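Local coordinates for protein titin (Homo sapiens, PDB 2A38) that is a giant muscle protein whose N-terminal pair of immunoglobulin domains probably helps organise the sarcomeric Z-disc, at residues V17-I29 with F58-K72. Sequence-based numbering, arbitrary orientation.
Sequences VLEGSTATFEAHI and FSDGRAKLTIPAVTK. With CD (cadmium ion), chain D.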
loop_
_atom_site.group_PDB
_atom_site.type_symbol
_atom_site.label_atom_id
_atom_site.label_comp_id
_atom_site.label_asym_id
_atom_site.label_seq_id
_atom_site.Cartn_x
_atom_site.Cartn_y
_atom_site.Cartn_z
ATOM N N VAL A 17 -1.604 -0.419 -13.498
ATOM C CA VAL A 17 -0.975 0.270 -12.391
ATOM C C VAL A 17 -0.809 -0.647 -11.180
ATOM O O VAL A 17 -1.595 -1.570 -10.956
ATOM C CB VAL A 17 -1.790 1.531 -11.997
ATOM C CG1 VAL A 17 -3.131 1.130 -11.406
ATOM C CG2 VAL A 17 -1.000 2.376 -11.019
ATOM N N LEU A 18 0.238 -0.374 -10.410
ATOM C CA LEU A 18 0.572 -1.129 -9.211
ATOM C C LEU A 18 -0.229 -0.598 -8.025
ATOM O O LEU A 18 -0.247 0.606 -7.784
ATOM C CB LEU A 18 2.065 -0.969 -8.936
ATOM C CG LEU A 18 2.729 -1.869 -7.902
ATOM C CD1 LEU A 18 2.655 -3.330 -8.353
ATOM C CD2 LEU A 18 4.174 -1.428 -7.742
ATOM N N GLU A 19 -0.893 -1.486 -7.290
ATOM C CA GLU A 19 -1.675 -1.069 -6.131
ATOM C C GLU A 19 -0.989 0.027 -5.336
ATOM O O GLU A 19 0.228 0.005 -5.155
ATOM C CB GLU A 19 -1.894 -2.225 -5.177
ATOM C CG GLU A 19 -3.066 -3.099 -5.464
ATOM C CD GLU A 19 -3.493 -3.826 -4.213
ATOM O OE1 GLU A 19 -4.127 -3.178 -3.345
ATOM O OE2 GLU A 19 -3.171 -5.032 -4.084
ATOM N N GLY A 20 -1.774 0.975 -4.843
ATOM C CA GLY A 20 -1.205 2.048 -4.055
ATOM C C GLY A 20 -0.494 3.113 -4.861
ATOM O O GLY A 20 -0.259 4.206 -4.350
ATOM N N SER A 21 -0.127 2.807 -6.105
ATOM C CA SER A 21 0.537 3.797 -6.949
ATOM C C SER A 21 -0.539 4.722 -7.497
ATOM O O SER A 21 -1.734 4.460 -7.334
ATOM C CB SER A 21 1.280 3.132 -8.113
ATOM O OG SER A 21 2.442 2.453 -7.669
ATOM N N THR A 22 -0.120 5.807 -8.136
ATOM C CA THR A 22 -1.073 6.755 -8.699
ATOM C C THR A 22 -1.428 6.341 -10.120
ATOM O O THR A 22 -0.565 5.909 -10.884
ATOM C CB THR A 22 -0.495 8.193 -8.722
ATOM O OG1 THR A 22 0.672 8.230 -9.555
ATOM C CG2 THR A 22 -0.113 8.638 -7.319
ATOM N N ALA A 23 -2.708 6.455 -10.463
ATOM C CA ALA A 23 -3.176 6.102 -11.804
ATOM C C ALA A 23 -3.714 7.343 -12.493
ATOM O O ALA A 23 -4.446 8.135 -11.894
ATOM C CB ALA A 23 -4.267 5.034 -11.733
ATOM N N THR A 24 -3.342 7.510 -13.756
ATOM C CA THR A 24 -3.791 8.661 -14.509
ATOM C C THR A 24 -4.277 8.339 -15.909
ATOM O O THR A 24 -3.598 7.663 -16.690
ATOM C CB THR A 24 -2.682 9.716 -14.639
ATOM O OG1 THR A 24 -2.092 9.946 -13.355
ATOM C CG2 THR A 24 -3.264 11.029 -15.154
ATOM N N PHE A 25 -5.479 8.826 -16.198
ATOM C CA PHE A 25 -6.108 8.703 -17.501
ATOM C C PHE A 25 -6.090 10.136 -18.022
ATOM O O PHE A 25 -6.461 11.060 -17.306
ATOM C CB PHE A 25 -7.552 8.218 -17.361
ATOM C CG PHE A 25 -7.691 6.727 -17.316
ATOM C CD1 PHE A 25 -8.307 6.103 -16.238
ATOM C CD2 PHE A 25 -7.212 5.941 -18.365
ATOM C CE1 PHE A 25 -8.449 4.715 -16.207
ATOM C CE2 PHE A 25 -7.349 4.548 -18.343
ATOM C CZ PHE A 25 -7.967 3.936 -17.263
ATOM N N GLU A 26 -5.634 10.325 -19.253
ATOM C CA GLU A 26 -5.580 11.653 -19.837
ATOM C C GLU A 26 -6.013 11.572 -21.296
ATOM O O GLU A 26 -5.798 10.565 -21.962
ATOM C CB GLU A 26 -4.161 12.218 -19.743
ATOM C CG GLU A 26 -4.006 13.624 -20.316
ATOM C CD GLU A 26 -3.062 13.673 -21.513
ATOM O OE1 GLU A 26 -3.249 12.870 -22.458
ATOM O OE2 GLU A 26 -2.139 14.514 -21.516
ATOM N N ALA A 27 -6.629 12.636 -21.789
ATOM C CA ALA A 27 -7.086 12.665 -23.159
ATOM C C ALA A 27 -7.108 14.097 -23.639
ATOM O O ALA A 27 -7.166 15.019 -22.842
ATOM C CB ALA A 27 -8.477 12.073 -23.247
ATOM N N HIS A 28 -7.033 14.281 -24.945
ATOM C CA HIS A 28 -7.097 15.605 -25.520
ATOM C C HIS A 28 -8.354 15.627 -26.335
ATOM O O HIS A 28 -8.572 14.771 -27.191
ATOM C CB HIS A 28 -5.893 15.876 -26.403
ATOM C CG HIS A 28 -4.657 16.183 -25.626
ATOM N ND1 HIS A 28 -4.254 17.473 -25.356
ATOM C CD2 HIS A 28 -3.775 15.373 -25.003
ATOM C CE1 HIS A 28 -3.175 17.442 -24.601
ATOM N NE2 HIS A 28 -2.862 16.181 -24.372
ATOM N N ILE A 29 -9.188 16.611 -26.056
ATOM C CA ILE A 29 -10.447 16.730 -26.746
ATOM C C ILE A 29 -10.521 18.040 -27.495
ATOM O O ILE A 29 -10.151 19.094 -26.969
ATOM C CB ILE A 29 -11.605 16.655 -25.745
ATOM C CG1 ILE A 29 -11.538 15.320 -25.002
ATOM C CG2 ILE A 29 -12.935 16.842 -26.469
ATOM C CD1 ILE A 29 -12.521 15.195 -23.875
ATOM N N PHE A 58 -10.275 19.483 -16.423
ATOM C CA PHE A 58 -10.431 19.688 -17.864
ATOM C C PHE A 58 -9.999 21.104 -18.200
ATOM O O PHE A 58 -10.758 22.050 -18.020
ATOM C CB PHE A 58 -11.877 19.484 -18.318
ATOM C CG PHE A 58 -12.067 19.655 -19.802
ATOM C CD1 PHE A 58 -11.197 19.044 -20.700
ATOM C CD2 PHE A 58 -13.111 20.422 -20.305
ATOM C CE1 PHE A 58 -11.361 19.194 -22.081
ATOM C CE2 PHE A 58 -13.288 20.581 -21.690
ATOM C CZ PHE A 58 -12.408 19.963 -22.579
ATOM N N SER A 59 -8.772 21.237 -18.691
ATOM C CA SER A 59 -8.212 22.538 -19.031
ATOM C C SER A 59 -7.376 22.465 -20.301
ATOM O O SER A 59 -6.716 21.460 -20.562
ATOM C CB SER A 59 -7.340 23.032 -17.874
ATOM O OG SER A 59 -6.603 24.183 -18.247
ATOM N N ASP A 60 -7.404 23.543 -21.079
ATOM C CA ASP A 60 -6.660 23.631 -22.334
ATOM C C ASP A 60 -6.940 22.443 -23.243
ATOM O O ASP A 60 -6.047 21.973 -23.951
ATOM C CB ASP A 60 -5.150 23.712 -22.077
ATOM C CG ASP A 60 -4.754 24.921 -21.236
ATOM O OD1 ASP A 60 -5.171 26.054 -21.573
ATOM O OD2 ASP A 60 -4.015 24.736 -20.241
ATOM N N GLY A 61 -8.179 21.961 -23.223
ATOM C CA GLY A 61 -8.538 20.833 -24.063
ATOM C C GLY A 61 -7.961 19.520 -23.574
ATOM O O GLY A 61 -8.034 18.511 -24.265
ATOM N N ARG A 62 -7.385 19.534 -22.377
ATOM C CA ARG A 62 -6.805 18.337 -21.793
ATOM C C ARG A 62 -7.653 17.882 -20.606
ATOM O O ARG A 62 -7.787 18.602 -19.625
ATOM C CB ARG A 62 -5.386 18.626 -21.318
ATOM C CG ARG A 62 -4.628 17.398 -20.840
ATOM C CD ARG A 62 -3.508 17.784 -19.879
ATOM N NE ARG A 62 -2.537 16.710 -19.693
ATOM C CZ ARG A 62 -1.516 16.768 -18.840
ATOM N NH1 ARG A 62 -1.343 17.848 -18.089
ATOM N NH2 ARG A 62 -0.657 15.758 -18.747
ATOM N N ALA A 63 -8.245 16.698 -20.707
ATOM C CA ALA A 63 -9.055 16.162 -19.618
ATOM C C ALA A 63 -8.193 15.152 -18.879
ATOM O O ALA A 63 -7.530 14.323 -19.498
ATOM C CB ALA A 63 -10.298 15.478 -20.158
ATOM N N LYS A 64 -8.203 15.224 -17.554
ATOM C CA LYS A 64 -7.412 14.315 -16.744
ATOM C C LYS A 64 -8.176 13.809 -15.530
ATOM O O LYS A 64 -8.916 14.551 -14.892
ATOM C CB LYS A 64 -6.124 15.014 -16.306
ATOM C CG LYS A 64 -5.282 14.225 -15.317
ATOM C CD LYS A 64 -3.862 14.763 -15.253
ATOM C CE LYS A 64 -3.182 14.590 -16.603
ATOM N NZ LYS A 64 -1.720 14.861 -16.550
ATOM N N LEU A 65 -7.999 12.523 -15.243
ATOM C CA LEU A 65 -8.626 11.874 -14.102
ATOM C C LEU A 65 -7.508 11.164 -13.354
ATOM O O LEU A 65 -6.896 10.239 -13.880
ATOM C CB LEU A 65 -9.672 10.856 -14.556
ATOM C CG LEU A 65 -10.446 10.183 -13.421
ATOM C CD1 LEU A 65 -11.784 9.694 -13.931
ATOM C CD2 LEU A 65 -9.633 9.040 -12.845
ATOM N N THR A 66 -7.238 11.595 -12.131
ATOM C CA THR A 66 -6.170 10.990 -11.349
ATOM C C THR A 66 -6.656 10.364 -10.056
ATOM O O THR A 66 -7.412 10.976 -9.305
ATOM C CB THR A 66 -5.084 12.027 -10.991
ATOM O OG1 THR A 66 -4.477 12.521 -12.193
ATOM C CG2 THR A 66 -4.010 11.398 -10.109
ATOM N N ILE A 67 -6.225 9.132 -9.814
ATOM C CA ILE A 67 -6.565 8.434 -8.585
ATOM C C ILE A 67 -5.252 8.364 -7.813
ATOM O O ILE A 67 -4.319 7.688 -8.242
ATOM C CB ILE A 67 -7.068 7.006 -8.848
ATOM C CG1 ILE A 67 -8.265 7.043 -9.799
ATOM C CG2 ILE A 67 -7.463 6.349 -7.533
ATOM C CD1 ILE A 67 -8.828 5.681 -10.134
ATOM N N PRO A 68 -5.150 9.097 -6.687
ATOM C CA PRO A 68 -3.947 9.129 -5.845
ATOM C C PRO A 68 -3.432 7.737 -5.466
ATOM O O PRO A 68 -2.422 7.276 -5.999
ATOM C CB PRO A 68 -4.404 9.940 -4.638
ATOM C CG PRO A 68 -5.348 10.926 -5.258
ATOM C CD PRO A 68 -6.167 10.032 -6.167
ATOM N N ALA A 69 -4.120 7.071 -4.545
ATOM C CA ALA A 69 -3.722 5.729 -4.130
ATOM C C ALA A 69 -4.689 4.741 -4.764
ATOM O O ALA A 69 -5.818 4.580 -4.299
ATOM C CB ALA A 69 -3.768 5.608 -2.614
ATOM N N VAL A 70 -4.253 4.084 -5.831
ATOM C CA VAL A 70 -5.113 3.133 -6.523
ATOM C C VAL A 70 -5.335 1.844 -5.749
ATOM O O VAL A 70 -4.409 1.289 -5.164
ATOM C CB VAL A 70 -4.539 2.773 -7.896
ATOM C CG1 VAL A 70 -5.484 1.827 -8.625
ATOM C CG2 VAL A 70 -4.332 4.030 -8.701
ATOM N N THR A 71 -6.574 1.371 -5.756
ATOM C CA THR A 71 -6.921 0.136 -5.069
ATOM C C THR A 71 -7.402 -0.872 -6.109
ATOM O O THR A 71 -7.781 -0.488 -7.214
ATOM C CB THR A 71 -8.032 0.378 -4.032
ATOM O OG1 THR A 71 -9.228 0.798 -4.700
ATOM C CG2 THR A 71 -7.607 1.463 -3.048
ATOM N N LYS A 72 -7.378 -2.157 -5.764
ATOM C CA LYS A 72 -7.813 -3.197 -6.693
ATOM C C LYS A 72 -9.281 -3.036 -7.058
ATOM O O LYS A 72 -9.736 -3.540 -8.085
ATOM C CB LYS A 72 -7.598 -4.580 -6.084
ATOM C CG LYS A 72 -6.166 -5.076 -6.148
ATOM C CD LYS A 72 -6.033 -6.421 -5.454
ATOM C CE LYS A 72 -4.636 -6.988 -5.625
ATOM N NZ LYS A 72 -4.444 -8.245 -4.849
HETATM CD CD CD D . -0.974 15.265 -23.180
HETATM O O HOH W 1 -5.364 19.858 -26.554
HETATM O O HOH W 2 -1.368 13.115 -23.909
#
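Glu26 OE2 is gripped from two sides, by the cadmium ion at 2.2 Å and by Arg62 NE at 2.9 Å, which comes to the anti side of the carboxylate and slightly out of its plane. The two flat groups stand 76° apart, and Arg62 NH2 adds a weak second bond. Arg62 suits this spot because its extended chain, CG anti to the backbone N (chi1 -173°), rises from the sheet, brings CG over one face of the His28 imidazole and carries NE on to Glu26. His28 NE2 binds the cadmium ion at 2.4 Å, with a water as third ligand; carboxylate and imidazole nitrogen both suit a metal. The carboxylate probably offsets the positive charge of both the cadmium ion and the guanidinium.

Beneath, the strands are paired by two backbone bonds each at Ala23–Ile67, Phe25–Leu65 and Ala27–Ala63, and Ile29 N reaches Gly61 O at 2.9 Å. Gly61, at positive phi in a type I' turn, leaves no CB to crowd Ile29 O. On the opposite face small Ala23, Ala27 and Ala63 fit among inward-turned Phe25, Leu65 and Ile67. At the far end Gly20, suited to its positive phi in a type II turn, binds Val70 O through N at 2.7 Å, and Val17 CG1 meets Val70 CG1 tip to tip. Glu19 lies obliquely against Lys72, their salt bridge long and doubtful in detail; an alanine in place of Glu19 would probably uncover the lysine chain and leave its ammonium without that carboxylate nearby. This is the antiparallel B–E strand pair of an I-set immunoglobulin sandwich, carrying a cadmium site on its outer face.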